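Local coordinates for beta-N-acetylglucosaminidase (PDB 3WO8), which probably hydrolyses terminal non-reducing N-acetyl-D-hexosamine residues of N-acetyl-beta-D-hexosaminides, as a glycoside hydrolase of family 3, at residues I352-E357 / R387-E392; Y437-N442 / R452-T457; P403-G408 / S429-K434; L361-E366 / V395-E400. All blocks are in the same frame, centred on the assembly; numbering follows the deposited sequence.

Contact 1: I352-E357 / R387-E392; sequences IDHTSE and RFFEVE
The imidazole of His354 turns its edge to the face of the Phe389 ring in an offset edge-to-face pair, with centroids 5.6 Å apart and planes at 63°. CD2 of His354 does the touching, 3.9 Å from CD2 of Phe389. CG of His354 stands anti to its backbone N (chi1 153°), and the imidazole beyond it also brings CD2 to 3.5 Å from the carbonyl O of Phe388. Phe389 meets Thr355 as well, its CE2 lying 4.0 Å from Thr355 OG1. Thr355 OG1 is turned back on its own segment, donating to Glu357 O at 3.0 Å from above the carbonyl plane. Residues 352-357 lead into strand 357-363, while 387-392 follow helix 374-385 and open strand 391-397, so the contact marks the entry of two neighbouring parallel strands of the C-terminal domain. Pairing is poor here: Val391 N reaches Ser356 O at 3.4 Å, a weak bond. Ser356 OG gives a similarly weak bond to Glu390 OE2, 3.5 Å away. CB of Glu357 packs on CB of Val391 at 3.8 Å, but the Glu357 chain bends at chi2 and OE2 takes its hydrogen bond from Asp409 N. Phe388 leads away to Tyr466 and Leu469 on helix 462-471, and Arg387 NH1 makes a salt bridge with Asp26, just after strand 20-24 of the N-terminal TIM barrel.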
loop_
_atom_site.group_PDB
_atom_site.type_symbol
_atom_site.label_atom_id
_atom_site.label_comp_id
_atom_site.label_asym_id
_atom_site.label_seq_id
_atom_site.Cartn_x
_atom_site.Cartn_y
_atom_site.Cartn_z
ATOM N N ILE B 352 -30.680 -10.721 13.727
ATOM C CA ILE B 352 -31.797 -10.379 12.816
ATOM C C ILE B 352 -31.911 -11.465 11.760
ATOM O O ILE B 352 -30.896 -12.007 11.305
ATOM C CB ILE B 352 -31.635 -8.999 12.129
ATOM C CG1 ILE B 352 -31.545 -7.872 13.166
ATOM C CG2 ILE B 352 -32.831 -8.700 11.234
ATOM C CD1 ILE B 352 -30.741 -6.682 12.709
ATOM N N ASP B 353 -33.152 -11.796 11.402
ATOM C CA ASP B 353 -33.409 -12.854 10.423
ATOM C C ASP B 353 -32.958 -12.315 9.079
ATOM O O ASP B 353 -33.321 -11.190 8.694
ATOM C CB ASP B 353 -34.899 -13.244 10.355
ATOM C CG ASP B 353 -35.390 -14.043 11.588
ATOM O OD1 ASP B 353 -34.597 -14.416 12.485
ATOM O OD2 ASP B 353 -36.609 -14.311 11.647
ATOM N N HIS B 354 -32.132 -13.104 8.395
ATOM C CA HIS B 354 -31.701 -12.752 7.069
ATOM C C HIS B 354 -32.972 -12.795 6.198
ATOM O O HIS B 354 -33.490 -13.857 5.858
ATOM C CB HIS B 354 -30.580 -13.671 6.560
ATOM C CG HIS B 354 -30.539 -13.790 5.063
ATOM N ND1 HIS B 354 -30.745 -14.984 4.401
ATOM C CD2 HIS B 354 -30.363 -12.855 4.096
ATOM C CE1 HIS B 354 -30.678 -14.783 3.095
ATOM N NE2 HIS B 354 -30.451 -13.499 2.882
ATOM N N THR B 355 -33.495 -11.608 5.908
ATOM C CA THR B 355 -34.570 -11.436 4.963
ATOM C C THR B 355 -33.993 -11.567 3.564
ATOM O O THR B 355 -32.787 -11.656 3.367
ATOM C CB THR B 355 -35.193 -10.043 5.103
ATOM O OG1 THR B 355 -34.176 -9.045 4.939
ATOM C CG2 THR B 355 -35.829 -9.878 6.460
ATOM N N SER B 356 -34.851 -11.553 2.571
ATOM C CA SER B 356 -34.362 -11.710 1.207
ATOM C C SER B 356 -33.715 -10.416 0.666
ATOM O O SER B 356 -32.720 -10.434 -0.093
ATOM C CB SER B 356 -35.510 -12.153 0.311
ATOM O OG SER B 356 -34.998 -12.598 -0.923
ATOM N N GLU B 357 -34.302 -9.290 1.043
ATOM C CA GLU B 357 -33.775 -8.020 0.606
ATOM C C GLU B 357 -33.671 -7.040 1.747
ATOM O O GLU B 357 -34.488 -7.043 2.685
ATOM C CB GLU B 357 -34.605 -7.419 -0.543
ATOM C CG GLU B 357 -35.837 -6.632 -0.118
ATOM C CD GLU B 357 -35.565 -5.166 0.214
ATOM O OE1 GLU B 357 -34.986 -4.455 -0.645
ATOM O OE2 GLU B 357 -35.981 -4.728 1.323
ATOM N N ARG B 387 -22.643 -8.827 0.307
ATOM C CA ARG B 387 -22.042 -10.110 0.678
ATOM C C ARG B 387 -22.954 -10.954 1.536
ATOM O O ARG B 387 -22.764 -12.152 1.630
ATOM C CB ARG B 387 -20.687 -9.919 1.358
ATOM C CG ARG B 387 -19.658 -9.319 0.421
ATOM C CD ARG B 387 -18.243 -9.252 0.981
ATOM N NE ARG B 387 -17.390 -9.101 -0.190
ATOM C CZ ARG B 387 -16.870 -10.109 -0.892
ATOM N NH1 ARG B 387 -16.157 -9.817 -1.968
ATOM N NH2 ARG B 387 -17.017 -11.401 -0.518
ATOM N N PHE B 388 -23.958 -10.323 2.127
ATOM C CA PHE B 388 -24.931 -10.983 3.005
ATOM C C PHE B 388 -26.405 -10.918 2.570
ATOM O O PHE B 388 -27.271 -11.392 3.287
ATOM C CB PHE B 388 -24.868 -10.316 4.369
ATOM C CG PHE B 388 -23.489 -10.129 4.895
ATOM C CD1 PHE B 388 -22.884 -11.119 5.638
ATOM C CD2 PHE B 388 -22.801 -8.943 4.669
ATOM C CE1 PHE B 388 -21.605 -10.946 6.140
ATOM C CE2 PHE B 388 -21.523 -8.752 5.172
ATOM C CZ PHE B 388 -20.920 -9.762 5.907
ATOM N N PHE B 389 -26.697 -10.271 1.451
ATOM C CA PHE B 389 -28.050 -10.199 0.899
ATOM C C PHE B 389 -28.072 -10.366 -0.633
ATOM O O PHE B 389 -27.215 -9.840 -1.374
ATOM C CB PHE B 389 -28.687 -8.888 1.272
ATOM C CG PHE B 389 -28.847 -8.715 2.730
ATOM C CD1 PHE B 389 -27.797 -8.290 3.501
ATOM C CD2 PHE B 389 -30.061 -9.007 3.350
ATOM C CE1 PHE B 389 -27.952 -8.139 4.861
ATOM C CE2 PHE B 389 -30.218 -8.864 4.712
ATOM C CZ PHE B 389 -29.162 -8.425 5.465
ATOM N N GLU B 390 -29.091 -11.081 -1.099
ATOM C CA GLU B 390 -29.198 -11.438 -2.531
ATOM C C GLU B 390 -29.931 -10.357 -3.328
ATOM O O GLU B 390 -29.896 -10.351 -4.563
ATOM C CB GLU B 390 -29.861 -12.811 -2.702
ATOM C CG GLU B 390 -31.183 -12.972 -1.962
ATOM C CD GLU B 390 -31.494 -14.425 -1.659
ATOM O OE1 GLU B 390 -30.631 -15.120 -1.074
ATOM O OE2 GLU B 390 -32.610 -14.876 -1.997
ATOM N N VAL B 391 -30.593 -9.455 -2.599
ATOM C CA VAL B 391 -31.209 -8.283 -3.200
ATOM C C VAL B 391 -31.147 -7.042 -2.293
ATOM O O VAL B 391 -31.314 -7.128 -1.089
ATOM C CB VAL B 391 -32.679 -8.571 -3.562
ATOM C CG1 VAL B 391 -33.204 -7.508 -4.502
ATOM C CG2 VAL B 391 -32.820 -9.954 -4.184
ATOM N N GLU B 392 -30.931 -5.887 -2.897
ATOM C CA GLU B 392 -30.761 -4.677 -2.142
ATOM C C GLU B 392 -31.175 -3.444 -2.937
ATOM O O GLU B 392 -30.777 -3.265 -4.080
ATOM C CB GLU B 392 -29.342 -4.560 -1.559
ATOM C CG GLU B 392 -28.175 -4.561 -2.518
ATOM C CD GLU B 392 -26.845 -4.112 -1.879
ATOM O OE1 GLU B 392 -26.516 -2.913 -2.013
ATOM O OE2 GLU B 392 -26.114 -4.929 -1.265
#

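Contact 2: Y437-N442 / R452-T457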
loop_
_atom_site.group_PDB
_atom_site.type_symbol
_atom_site.label_atom_id
_atom_site.label_comp_id
_atom_site.label_asym_id
_atom_site.label_seq_id
_atom_site.Cartn_x
_atom_site.Cartn_y
_atom_site.Cartn_z
ATOM N N TYR B 437 -30.397 1.117 12.644
ATOM C CA TYR B 437 -29.645 2.321 12.504
ATOM C C TYR B 437 -28.175 1.956 12.719
ATOM O O TYR B 437 -27.856 1.212 13.648
ATOM C CB TYR B 437 -30.135 3.314 13.516
ATOM C CG TYR B 437 -31.536 3.796 13.230
ATOM C CD1 TYR B 437 -31.751 4.884 12.411
ATOM C CD2 TYR B 437 -32.639 3.164 13.773
ATOM C CE1 TYR B 437 -33.022 5.348 12.146
ATOM C CE2 TYR B 437 -33.919 3.625 13.507
ATOM C CZ TYR B 437 -34.094 4.721 12.711
ATOM O OH TYR B 437 -35.331 5.212 12.442
ATOM N N PHE B 438 -27.297 2.378 11.806
ATOM C CA PHE B 438 -25.860 2.200 12.013
ATOM C C PHE B 438 -25.309 3.565 12.414
ATOM O O PHE B 438 -25.261 4.494 11.589
ATOM C CB PHE B 438 -25.173 1.693 10.767
ATOM C CG PHE B 438 -25.342 0.238 10.509
ATOM C CD1 PHE B 438 -26.532 -0.250 10.104
ATOM C CD2 PHE B 438 -24.284 -0.626 10.615
ATOM C CE1 PHE B 438 -26.703 -1.600 9.834
ATOM C CE2 PHE B 438 -24.424 -1.982 10.342
ATOM C CZ PHE B 438 -25.643 -2.471 9.941
ATOM N N VAL B 439 -24.943 3.689 13.686
ATOM C CA VAL B 439 -24.294 4.907 14.176
ATOM C C VAL B 439 -22.812 4.728 13.852
ATOM O O VAL B 439 -22.063 3.944 14.477
ATOM C CB VAL B 439 -24.567 5.167 15.676
ATOM C CG1 VAL B 439 -23.737 6.339 16.189
ATOM C CG2 VAL B 439 -26.048 5.443 15.891
ATOM N N LEU B 440 -22.423 5.444 12.815
ATOM C CA LEU B 440 -21.134 5.236 12.159
ATOM C C LEU B 440 -20.005 6.028 12.773
ATOM O O LEU B 440 -18.859 5.575 12.751
ATOM C CB LEU B 440 -21.261 5.562 10.671
ATOM C CG LEU B 440 -21.293 4.374 9.685
ATOM C CD1 LEU B 440 -21.650 3.006 10.269
ATOM C CD2 LEU B 440 -22.213 4.715 8.529
ATOM N N ARG B 441 -20.348 7.169 13.372
ATOM C CA ARG B 441 -19.360 8.127 13.841
ATOM C C ARG B 441 -19.441 8.403 15.345
ATOM O O ARG B 441 -18.775 7.770 16.162
ATOM C CB ARG B 441 -19.443 9.403 12.997
ATOM C CG ARG B 441 -19.033 9.159 11.551
ATOM C CD ARG B 441 -19.133 10.413 10.733
ATOM N NE ARG B 441 -18.103 11.383 11.101
ATOM C CZ ARG B 441 -17.459 12.167 10.235
ATOM N NH1 ARG B 441 -17.723 12.078 8.924
ATOM N NH2 ARG B 441 -16.530 13.028 10.681
ATOM N N ASN B 442 -20.246 9.361 15.716
ATOM C CA ASN B 442 -20.286 9.787 17.093
ATOM C C ASN B 442 -21.258 8.959 17.892
ATOM O O ASN B 442 -22.450 9.034 17.664
ATOM C CB ASN B 442 -20.732 11.228 17.127
ATOM C CG ASN B 442 -20.465 11.899 18.469
ATOM O OD1 ASN B 442 -20.288 11.251 19.505
ATOM N ND2 ASN B 442 -20.427 13.214 18.440
ATOM N N ARG B 452 -34.711 1.554 20.010
ATOM C CA ARG B 452 -34.549 1.047 18.643
ATOM C C ARG B 452 -33.353 0.086 18.467
ATOM O O ARG B 452 -32.550 -0.149 19.397
ATOM C CB ARG B 452 -34.453 2.202 17.661
ATOM C CG ARG B 452 -35.595 3.180 17.844
ATOM C CD ARG B 452 -36.058 3.815 16.545
ATOM N NE ARG B 452 -37.229 4.672 16.745
ATOM C CZ ARG B 452 -38.060 5.089 15.786
ATOM N NH1 ARG B 452 -37.901 4.742 14.512
ATOM N NH2 ARG B 452 -39.074 5.869 16.112
ATOM N N LYS B 453 -33.281 -0.513 17.284
ATOM C CA LYS B 453 -32.167 -1.396 16.931
ATOM C C LYS B 453 -31.000 -0.541 16.403
ATOM O O LYS B 453 -31.175 0.258 15.473
ATOM C CB LYS B 453 -32.610 -2.425 15.886
ATOM C CG LYS B 453 -33.775 -3.316 16.305
ATOM C CD LYS B 453 -33.830 -4.586 15.440
ATOM C CE LYS B 453 -35.078 -5.431 15.674
ATOM N NZ LYS B 453 -36.286 -4.557 15.711
ATOM N N ILE B 454 -29.830 -0.671 17.033
ATOM C CA ILE B 454 -28.697 0.185 16.742
ATOM C C ILE B 454 -27.404 -0.587 16.656
ATOM O O ILE B 454 -27.111 -1.424 17.510
ATOM C CB ILE B 454 -28.507 1.228 17.817
ATOM C CG1 ILE B 454 -29.793 2.025 18.013
ATOM C CG2 ILE B 454 -27.351 2.152 17.434
ATOM C CD1 ILE B 454 -29.755 2.911 19.243
ATOM N N VAL B 455 -26.633 -0.312 15.601
ATOM C CA VAL B 455 -25.258 -0.791 15.514
ATOM C C VAL B 455 -24.364 0.442 15.614
ATOM O O VAL B 455 -24.470 1.398 14.803
ATOM C CB VAL B 455 -24.978 -1.585 14.245
ATOM C CG1 VAL B 455 -23.544 -2.077 14.250
ATOM C CG2 VAL B 455 -25.887 -2.775 14.164
ATOM N N VAL B 456 -23.544 0.417 16.667
ATOM C CA VAL B 456 -22.563 1.457 16.970
ATOM C C VAL B 456 -21.214 0.924 16.561
ATOM O O VAL B 456 -20.619 0.132 17.272
ATOM C CB VAL B 456 -22.552 1.831 18.477
ATOM C CG1 VAL B 456 -21.514 2.895 18.731
ATOM C CG2 VAL B 456 -23.932 2.356 18.931
ATOM N N THR B 457 -20.776 1.300 15.369
ATOM C CA THR B 457 -19.391 1.041 14.936
ATOM C C THR B 457 -18.644 2.230 15.477
ATOM O O THR B 457 -19.261 3.251 15.900
ATOM C CB THR B 457 -19.258 1.047 13.402
ATOM O OG1 THR B 457 -19.833 2.248 12.872
ATOM C CG2 THR B 457 -19.966 -0.151 12.802
#
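CG of Phe438 is anti to its carbonyl carbon (chi1 -78°), and CG1 of Val455 is anti to its backbone N (chi1 -178°), which sets CG1 beside CD2 and CE2 of Phe438; the two side chains lie side by side, pointing the same way. CB of Val455 sits over one face of the phenyl ring, offset toward the rim, a CH-pi contact 4.1 Å from the ring centroid of Phe438, and the methyl CG2 touches CE2. Across the sheet from this pair, CG2 of Val439 meets CG2 of Ile454 at 3.9 Å. Tyr437 presents its ring edge to the carbonyl O of Lys453, and its CE2 is 3.7 Å from CD of Arg452, whose NH1 bonds to the carbonyls of Leu428 and Leu430. Strands 435-439 and 453-456 run parallel within the mixed sheet of the C-terminal domain, their short axes 27° apart, with strand 411-415 next on one flank and the antiparallel strand 345-347 on the other. Their bonds alternate: Tyr437 N gives to Lys453 O, Val455 N to Tyr437 O at 2.8 Å, Val439 N to Val455 O, then Thr457 N weakly to Val439 O. Past the strand ends, CD1 of Leu440 comes within 3.3 Å of Thr457 OG1, which is hydrogen-bonded to Ser459 O. Arg441, just beyond, forms a salt bridge through NE with Asp139 of the second subunit.

Contact 3: P403-G408 / S429-K434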
loop_
_atom_site.group_PDB
_atom_site.type_symbol
_atom_site.label_atom_id
_atom_site.label_comp_id
_atom_site.label_asym_id
_atom_site.label_seq_id
_atom_site.Cartn_x
_atom_site.Cartn_y
_atom_site.Cartn_z
ATOM N N PRO B 403 -33.203 10.889 5.702
ATOM C CA PRO B 403 -33.636 9.937 4.702
ATOM C C PRO B 403 -35.094 10.112 4.320
ATOM O O PRO B 403 -35.967 10.158 5.198
ATOM C CB PRO B 403 -33.464 8.598 5.391
ATOM C CG PRO B 403 -33.569 8.908 6.833
ATOM C CD PRO B 403 -33.059 10.290 7.022
ATOM N N GLU B 404 -35.339 10.223 3.015
ATOM C CA GLU B 404 -36.673 10.057 2.439
ATOM C C GLU B 404 -37.284 8.767 2.997
ATOM O O GLU B 404 -36.565 7.793 3.314
ATOM C CB GLU B 404 -36.596 10.005 0.900
ATOM C CG GLU B 404 -35.552 9.013 0.311
ATOM C CD GLU B 404 -34.245 9.655 -0.265
ATOM O OE1 GLU B 404 -34.103 9.651 -1.513
ATOM O OE2 GLU B 404 -33.352 10.147 0.488
ATOM N N PHE B 405 -38.602 8.764 3.152
ATOM C CA PHE B 405 -39.283 7.599 3.708
ATOM C C PHE B 405 -39.113 6.478 2.719
ATOM O O PHE B 405 -39.096 6.712 1.502
ATOM C CB PHE B 405 -40.774 7.844 3.930
ATOM C CG PHE B 405 -41.486 6.642 4.482
ATOM C CD1 PHE B 405 -41.442 6.362 5.840
ATOM C CD2 PHE B 405 -42.142 5.762 3.638
ATOM C CE1 PHE B 405 -42.069 5.238 6.354
ATOM C CE2 PHE B 405 -42.753 4.632 4.143
ATOM C CZ PHE B 405 -42.719 4.366 5.503
ATOM N N VAL B 406 -38.979 5.265 3.227
ATOM C CA VAL B 406 -38.679 4.143 2.360
ATOM C C VAL B 406 -39.274 2.875 2.932
ATOM O O VAL B 406 -39.480 2.793 4.122
ATOM C CB VAL B 406 -37.144 4.021 2.158
ATOM C CG1 VAL B 406 -36.468 3.289 3.315
ATOM C CG2 VAL B 406 -36.825 3.346 0.830
ATOM N N GLU B 407 -39.560 1.891 2.087
ATOM C CA GLU B 407 -40.077 0.597 2.569
ATOM C C GLU B 407 -39.084 -0.500 2.217
ATOM O O GLU B 407 -38.161 -0.273 1.437
ATOM C CB GLU B 407 -41.465 0.282 2.017
ATOM C CG GLU B 407 -41.709 0.659 0.552
ATOM C CD GLU B 407 -42.314 2.058 0.349
ATOM O OE1 GLU B 407 -42.896 2.641 1.303
ATOM O OE2 GLU B 407 -42.218 2.584 -0.787
ATOM N N GLY B 408 -39.270 -1.667 2.822
ATOM C CA GLY B 408 -38.394 -2.823 2.591
ATOM C C GLY B 408 -38.714 -3.904 3.602
ATOM O O GLY B 408 -39.419 -3.643 4.573
ATOM N N SER B 429 -39.095 8.734 11.600
ATOM C CA SER B 429 -40.319 8.326 10.910
ATOM C C SER B 429 -40.247 6.906 10.296
ATOM O O SER B 429 -41.232 6.188 10.252
ATOM C CB SER B 429 -40.713 9.365 9.864
ATOM O OG SER B 429 -39.694 9.519 8.912
ATOM N N LEU B 430 -39.076 6.497 9.853
ATOM C CA LEU B 430 -38.820 5.098 9.522
ATOM C C LEU B 430 -39.371 4.114 10.573
ATOM O O LEU B 430 -39.291 4.381 11.754
ATOM C CB LEU B 430 -37.308 4.878 9.415
ATOM C CG LEU B 430 -36.623 4.929 8.053
ATOM C CD1 LEU B 430 -36.775 6.287 7.400
ATOM C CD2 LEU B 430 -35.160 4.582 8.259
ATOM N N PRO B 431 -39.888 2.953 10.147
ATOM C CA PRO B 431 -40.502 2.025 11.127
ATOM C C PRO B 431 -39.557 1.218 12.014
ATOM O O PRO B 431 -38.825 0.379 11.520
ATOM C CB PRO B 431 -41.252 1.024 10.234
ATOM C CG PRO B 431 -40.406 0.969 9.005
ATOM C CD PRO B 431 -39.987 2.413 8.778
ATOM N N ALA B 432 -39.685 1.361 13.322
ATOM C CA ALA B 432 -38.722 0.793 14.255
ATOM C C ALA B 432 -38.549 -0.760 14.355
ATOM O O ALA B 432 -37.505 -1.225 14.878
ATOM C CB ALA B 432 -38.951 1.405 15.627
ATOM N N GLU B 433 -39.494 -1.563 13.864
ATOM C CA GLU B 433 -39.327 -3.065 13.923
ATOM C C GLU B 433 -38.550 -3.645 12.731
ATOM O O GLU B 433 -38.151 -4.823 12.737
ATOM C CB GLU B 433 -40.653 -3.853 14.070
ATOM C CG GLU B 433 -41.970 -3.067 13.973
ATOM C CD GLU B 433 -42.314 -2.530 12.577
ATOM O OE1 GLU B 433 -42.548 -3.345 11.645
ATOM O OE2 GLU B 433 -42.385 -1.279 12.422
ATOM N N LYS B 434 -38.371 -2.818 11.705
ATOM C CA LYS B 434 -37.721 -3.240 10.473
ATOM C C LYS B 434 -36.394 -2.534 10.231
ATOM O O LYS B 434 -35.548 -3.086 9.534
ATOM C CB LYS B 434 -38.664 -2.992 9.285
ATOM C CG LYS B 434 -39.473 -4.214 8.833
ATOM C CD LYS B 434 -40.798 -3.841 8.159
ATOM C CE LYS B 434 -40.693 -2.566 7.320
ATOM N NZ LYS B 434 -41.743 -2.426 6.274
#
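Gly408 and Lys434 face each other with CA atoms 7.9 Å apart, and at the other end Phe405 and Leu430 come to 6.3 Å between CA atoms; neither segment is a regular helix or strand, and no beta bridge joins them. The Lys434 chain kinks at chi3 (36°), which brings CE to 3.2 Å from Gly408 O; NZ beyond it makes a weak hydrogen bond to that same oxygen at 3.1 Å. In Phe405, CG is anti to the backbone N (chi1 179°), and the ring beyond it points CE1 at the neighbouring loop: Ser429 O lies at the ring edge, 4.1 Å from CE1, and CD of Pro431 is 4.3 Å from the same atom. Pro403 and Leu430 cross obliquely, CG of the proline 4.2 Å from CD1 of the leucine. Both of these also rest on Leu361 and Asp413, so the loop before strand 411-415 and the loop before strand 435-439 close together over one face of the C-terminal sheet. Val406 adds to this cover, lying on Thr359 and Ile411. One weak bond from a lysine, a carbonyl oxygen at a ring edge and a few loose apolar touches suggest that the direct attraction between the two loops is weak.

Contact 4: L361-E366 / V395-E400; sequences LVPSSE and VRYTVE
The carbonyl O of Val362 is gripped from opposite faces of its plane, by Arg396 NE at 3.2 Å and by the backbone N of Tyr397 at 3.1 Å. Bends at chi2 (-51°) and chi3 (-69°) fold the Arg396 chain back over the neighbouring strand, where NH2 gives a fairly straight bond of 2.9 Å to Pro363 O; both acceptors lie close to the guanidinium plane. CG1 of Val362 covers one face of that group, 3.3 Å from NE of Arg396, and NH2 has a second partner in Asp379 of helix 374-385, a salt bridge. Strand 357-363, that helix and strand 391-397 make a beta-alpha-beta crossover, and this contact is its pairing of parallel strands, with 391-397 at the margin of the sheet. On the other side of the sheet, the Tyr397 ring takes CA of Pro363 over one face, a CH-pi contact 4.1 Å from the centroid, while its OH bonds to Phe414 O. Beside it, CD2 of Leu361 meets CG1 of Val395 at 3.7 Å. Further out, the carboxylates of Glu366 and Glu400 come tip to tip, OE2 to OE1 3.4 Å, probably an unfavourable pairing if both are charged, though Glu366 is poorly ordered.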
loop_
_atom_site.group_PDB
_atom_site.type_symbol
_atom_site.label_atom_id
_atom_site.label_comp_id
_atom_site.label_asym_id
_atom_site.label_seq_id
_atom_site.Cartn_x
_atom_site.Cartn_y
_atom_site.Cartn_z
ATOM N N LEU B 361 -30.113 2.804 3.403
ATOM C CA LEU B 361 -30.106 4.248 3.323
ATOM C C LEU B 361 -28.698 4.656 3.603
ATOM O O LEU B 361 -28.189 4.377 4.667
ATOM C CB LEU B 361 -31.045 4.844 4.339
ATOM C CG LEU B 361 -32.462 4.506 3.919
ATOM C CD1 LEU B 361 -33.356 4.415 5.128
ATOM C CD2 LEU B 361 -32.955 5.537 2.939
ATOM N N VAL B 362 -28.050 5.259 2.621
ATOM C CA VAL B 362 -26.639 5.501 2.703
ATOM C C VAL B 362 -26.419 6.966 2.440
ATOM O O VAL B 362 -26.837 7.463 1.414
ATOM C CB VAL B 362 -25.895 4.686 1.650
ATOM C CG1 VAL B 362 -24.432 5.128 1.552
ATOM C CG2 VAL B 362 -26.008 3.211 1.959
ATOM N N PRO B 363 -25.737 7.661 3.345
ATOM C CA PRO B 363 -25.517 9.087 3.125
ATOM C C PRO B 363 -24.652 9.392 1.916
ATOM O O PRO B 363 -23.745 8.646 1.590
ATOM C CB PRO B 363 -24.802 9.549 4.395
ATOM C CG PRO B 363 -24.715 8.380 5.297
ATOM C CD PRO B 363 -25.011 7.150 4.507
ATOM N N SER B 364 -24.942 10.491 1.259
ATOM C CA SER B 364 -24.133 10.943 0.151
ATOM C C SER B 364 -23.115 11.917 0.682
ATOM O O SER B 364 -23.322 12.532 1.725
ATOM C CB SER B 364 -24.986 11.658 -0.867
ATOM O OG SER B 364 -24.134 12.379 -1.724
ATOM N N SER B 365 -22.016 12.087 -0.045
ATOM C CA SER B 365 -20.933 12.936 0.464
ATOM C C SER B 365 -20.412 14.024 -0.484
ATOM O O SER B 365 -20.353 13.859 -1.721
ATOM C CB SER B 365 -19.779 12.086 0.969
ATOM O OG SER B 365 -19.181 12.762 2.041
ATOM N N GLU B 366 -20.015 15.121 0.162
ATOM C CA GLU B 366 -19.726 16.409 -0.474
ATOM C C GLU B 366 -18.281 16.555 -0.905
ATOM O O GLU B 366 -17.551 15.582 -1.058
ATOM C CB GLU B 366 -20.060 17.561 0.498
ATOM C CG GLU B 366 -21.547 17.831 0.673
ATOM C CD GLU B 366 -22.158 16.982 1.758
ATOM O OE1 GLU B 366 -21.503 16.811 2.815
ATOM O OE2 GLU B 366 -23.288 16.491 1.549
ATOM N N VAL B 395 -30.643 3.579 -1.569
ATOM C CA VAL B 395 -30.986 4.974 -1.746
ATOM C C VAL B 395 -30.042 5.850 -0.976
ATOM O O VAL B 395 -29.744 5.592 0.174
ATOM C CB VAL B 395 -32.474 5.321 -1.458
ATOM C CG1 VAL B 395 -33.146 4.297 -0.585
ATOM C CG2 VAL B 395 -32.625 6.701 -0.852
ATOM N N ARG B 396 -29.612 6.919 -1.635
ATOM C CA ARG B 396 -28.648 7.828 -1.114
ATOM C C ARG B 396 -29.330 9.081 -0.624
ATOM O O ARG B 396 -30.010 9.735 -1.393
ATOM C CB ARG B 396 -27.680 8.197 -2.239
ATOM C CG ARG B 396 -26.866 7.041 -2.835
ATOM C CD ARG B 396 -26.142 6.173 -1.800
ATOM N NE ARG B 396 -25.045 6.885 -1.139
ATOM C CZ ARG B 396 -23.786 6.910 -1.590
ATOM N NH1 ARG B 396 -23.443 6.271 -2.698
ATOM N NH2 ARG B 396 -22.851 7.563 -0.926
ATOM N N TYR B 397 -29.133 9.452 0.637
ATOM C CA TYR B 397 -29.763 10.682 1.171
ATOM C C TYR B 397 -28.739 11.672 1.631
ATOM O O TYR B 397 -27.602 11.300 1.867
ATOM C CB TYR B 397 -30.673 10.376 2.324
ATOM C CG TYR B 397 -29.961 9.894 3.551
ATOM C CD1 TYR B 397 -29.654 8.562 3.714
ATOM C CD2 TYR B 397 -29.635 10.768 4.577
ATOM C CE1 TYR B 397 -29.009 8.107 4.849
ATOM C CE2 TYR B 397 -29.006 10.328 5.716
ATOM C CZ TYR B 397 -28.693 8.999 5.835
ATOM O OH TYR B 397 -28.089 8.573 6.964
ATOM N N THR B 398 -29.131 12.940 1.747
ATOM C CA THR B 398 -28.164 13.986 2.162
ATOM C C THR B 398 -28.327 14.122 3.651
ATOM O O THR B 398 -29.444 14.070 4.178
ATOM C CB THR B 398 -28.262 15.347 1.404
ATOM O OG1 THR B 398 -29.548 15.932 1.569
ATOM C CG2 THR B 398 -28.000 15.166 -0.117
ATOM N N VAL B 399 -27.189 14.220 4.326
ATOM C CA VAL B 399 -27.153 14.081 5.754
ATOM C C VAL B 399 -28.041 15.133 6.391
ATOM O O VAL B 399 -28.800 14.849 7.296
ATOM C CB VAL B 399 -25.696 14.140 6.266
ATOM C CG1 VAL B 399 -25.500 15.143 7.416
ATOM C CG2 VAL B 399 -25.278 12.759 6.706
ATOM N N GLU B 400 -27.940 16.347 5.872
ATOM C CA GLU B 400 -28.682 17.526 6.378
ATOM C C GLU B 400 -30.216 17.444 6.208
ATOM O O GLU B 400 -30.935 18.051 6.985
ATOM C CB GLU B 400 -28.113 18.862 5.803
ATOM C CG GLU B 400 -27.713 18.867 4.317
ATOM C CD GLU B 400 -26.348 18.190 3.981
ATOM O OE1 GLU B 400 -25.913 18.279 2.809
ATOM O OE2 GLU B 400 -25.694 17.558 4.854
#

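How the contacts relate
All four contacts belong to the C-terminal domain. Contacts 1 and 4 lie at the two ends of the same pair of strands, 357-363 and 391-397, with centres about 21 Å apart. Contact 2 joins strands further across that sheet, about 16 Å from contact 4 between centres. The centre of contact 3 is about 15 Å from those of contacts 2 and 4, and it bridges them: Leu430 CD2 packs on Leu361 CD1 at 3.6 Å, and Tyr437 OH lies 3.6 Å from Leu430 CB. It also touches contact 1 where Glu357 OE2 meets Gly408 CA at 3.3 Å. Only contact 2 reaches the second subunit, and so probably belongs to the dimer architecture that is associated with the active site.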